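Local coordinates for protein glutaredoxin (Chlorella sorokiniana, PDB 4I2U) that binds glutathione and, as a thioredoxin-fold oxidoreductase of the glutaredoxin family, probably reduces disulfides to maintain the redox balance of the cell, at residues Arg73-Asp77 with Gly78-Gly82. Sequence-based numbering, arbitrary orientation. Where two conformers were deposited one is given.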
loop_
_atom_site.group_PDB
_atom_site.type_symbol
_atom_site.label_atom_id
_atom_site.label_comp_id
_atom_site.label_asym_id
_atom_site.label_seq_id
_atom_site.Cartn_x
_atom_site.Cartn_y
_atom_site.Cartn_z
ATOM N N ARG A 73 0.997 3.831 -3.755
ATOM C CA ARG A 73 0.391 2.678 -4.408
ATOM C C ARG A 73 0.211 1.631 -3.331
ATOM O O ARG A 73 1.168 1.194 -2.711
ATOM C CB ARG A 73 1.244 2.162 -5.571
ATOM C CG ARG A 73 1.525 3.200 -6.657
ATOM C CD ARG A 73 0.488 3.206 -7.768
ATOM N NE ARG A 73 0.303 4.515 -8.386
ATOM C CZ ARG A 73 -0.531 4.743 -9.390
ATOM N NH1 ARG A 73 -1.206 3.737 -9.944
ATOM N NH2 ARG A 73 -0.678 5.972 -9.856
ATOM N N VAL A 74 -1.044 1.285 -3.065
ATOM C CA VAL A 74 -1.416 0.440 -1.927
ATOM C C VAL A 74 -1.864 -0.932 -2.417
ATOM O O VAL A 74 -2.645 -1.047 -3.380
ATOM C CB VAL A 74 -2.529 1.109 -1.119
ATOM C CG1 VAL A 74 -2.898 0.292 0.090
ATOM C CG2 VAL A 74 -2.095 2.522 -0.705
ATOM N N PHE A 75 -1.368 -1.966 -1.736
ATOM C CA PHE A 75 -1.656 -3.357 -2.081
ATOM C C PHE A 75 -2.126 -4.115 -0.843
ATOM O O PHE A 75 -1.503 -4.026 0.230
ATOM C CB PHE A 75 -0.412 -4.056 -2.612
ATOM C CG PHE A 75 0.114 -3.510 -3.894
ATOM C CD1 PHE A 75 0.872 -2.355 -3.925
ATOM C CD2 PHE A 75 -0.112 -4.196 -5.074
ATOM C CE1 PHE A 75 1.388 -1.890 -5.116
ATOM C CE2 PHE A 75 0.396 -3.724 -6.266
ATOM C CZ PHE A 75 1.159 -2.581 -6.287
ATOM N N ILE A 76 -3.235 -4.844 -0.973
ATOM C CA ILE A 76 -3.753 -5.688 0.093
ATOM C C ILE A 76 -3.692 -7.122 -0.407
ATOM O O ILE A 76 -4.341 -7.482 -1.391
ATOM C CB ILE A 76 -5.215 -5.336 0.435
ATOM C CG1 ILE A 76 -5.390 -3.842 0.741
ATOM C CG2 ILE A 76 -5.688 -6.201 1.587
ATOM C CD1 ILE A 76 -4.543 -3.306 1.891
ATOM N N ASP A 77 -2.884 -7.936 0.244
ATOM C CA ASP A 77 -2.681 -9.333 -0.142
ATOM C C ASP A 77 -2.314 -9.452 -1.622
ATOM O O ASP A 77 -2.753 -10.365 -2.328
ATOM C CB ASP A 77 -3.923 -10.166 0.178
ATOM C CG ASP A 77 -3.600 -11.607 0.567
ATOM O OD1 ASP A 77 -2.409 -11.997 0.535
ATOM O OD2 ASP A 77 -4.560 -12.318 0.897
ATOM N N GLY A 78 -1.491 -8.531 -2.094
ATOM C CA GLY A 78 -1.025 -8.542 -3.471
ATOM C C GLY A 78 -1.900 -7.788 -4.454
ATOM O O GLY A 78 -1.472 -7.553 -5.591
ATOM N N GLN A 79 -3.098 -7.377 -4.037
ATOM C CA GLN A 79 -4.031 -6.692 -4.916
ATOM C C GLN A 79 -3.869 -5.184 -4.833
ATOM O O GLN A 79 -4.069 -4.582 -3.764
ATOM C CB GLN A 79 -5.462 -7.068 -4.554
ATOM C CG GLN A 79 -6.466 -6.410 -5.456
ATOM C CD GLN A 79 -7.889 -6.799 -5.144
ATOM O OE1 GLN A 79 -8.177 -7.482 -4.151
ATOM N NE2 GLN A 79 -8.800 -6.390 -6.013
ATOM N N PHE A 80 -3.535 -4.541 -5.947
ATOM C CA PHE A 80 -3.492 -3.089 -6.002
ATOM C C PHE A 80 -4.873 -2.496 -5.803
ATOM O O PHE A 80 -5.814 -2.865 -6.512
ATOM C CB PHE A 80 -2.931 -2.655 -7.355
ATOM C CG PHE A 80 -2.960 -1.177 -7.570
ATOM C CD1 PHE A 80 -2.217 -0.339 -6.767
ATOM C CD2 PHE A 80 -3.716 -0.611 -8.579
ATOM C CE1 PHE A 80 -2.234 1.021 -6.951
ATOM C CE2 PHE A 80 -3.717 0.768 -8.758
ATOM C CZ PHE A 80 -2.983 1.563 -7.938
ATOM N N ILE A 81 -5.021 -1.599 -4.828
ATOM C CA ILE A 81 -6.324 -1.004 -4.555
ATOM C C ILE A 81 -6.389 0.487 -4.864
ATOM O O ILE A 81 -7.452 1.099 -4.736
ATOM C CB ILE A 81 -6.803 -1.247 -3.103
ATOM C CG1 ILE A 81 -5.886 -0.588 -2.079
ATOM C CG2 ILE A 81 -6.932 -2.744 -2.832
ATOM C CD1 ILE A 81 -6.516 -0.485 -0.681
ATOM N N GLY A 82 -5.284 1.088 -5.282
ATOM C CA GLY A 82 -5.280 2.488 -5.667
ATOM C C GLY A 82 -4.314 3.331 -4.876
ATOM O O GLY A 82 -3.378 2.826 -4.263
HETATM O O HOH W 1 -6.885 -8.482 -1.736
#
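Ile76 and Gln79 exchange two backbone hydrogen bonds, Ile76 N to Gln79 O and Gln79 N to Ile76 O, both 2.9 Å, which close a type I' turn through Asp77 and Gly78. A water also donates to Ile76 O and to Gln79 OE1, tying the extended glutamine side chain to the turn. Further along, Ile81 N meets Val74 O at 2.8 Å in a nearly straight bond, and Val74 N bonds to Gly82 O at 3.0 Å.

Phe80 CD1 lies over a face of the Phe75 ring near its rim, the ring planes inclined at 54°, while Phe75 leans on helix 55-66. A chi1 of 175° sets Phe80 CG trans to its backbone N and carries the ring back to Arg73, where Arg73 CD lies 3.6 Å from Phe80 CE1. The guanidinium, bonded through NE to Ser70 O, runs nearly parallel to the ring plane (5°), with Arg73 NH1 3.5 Å from Phe80 CZ. Were this ring cut back to an alanine, the rim of Phe75 would probably lose its neighbour and the Arg73 chain be left less confined. On the Val74 and Ile76 side, the end of Ile81 swings in, its CD1 touching Val74 CG1 and Ile76 CG1, each at 3.8 Å; helices 84-93 and 95-102 pack against these side chains.

This is a hairpin with a two-residue type I' loop, whose second strand, 79-82, edges the thioredoxin-fold sheet and leads into the glutathione-binding Gly83-Asp85.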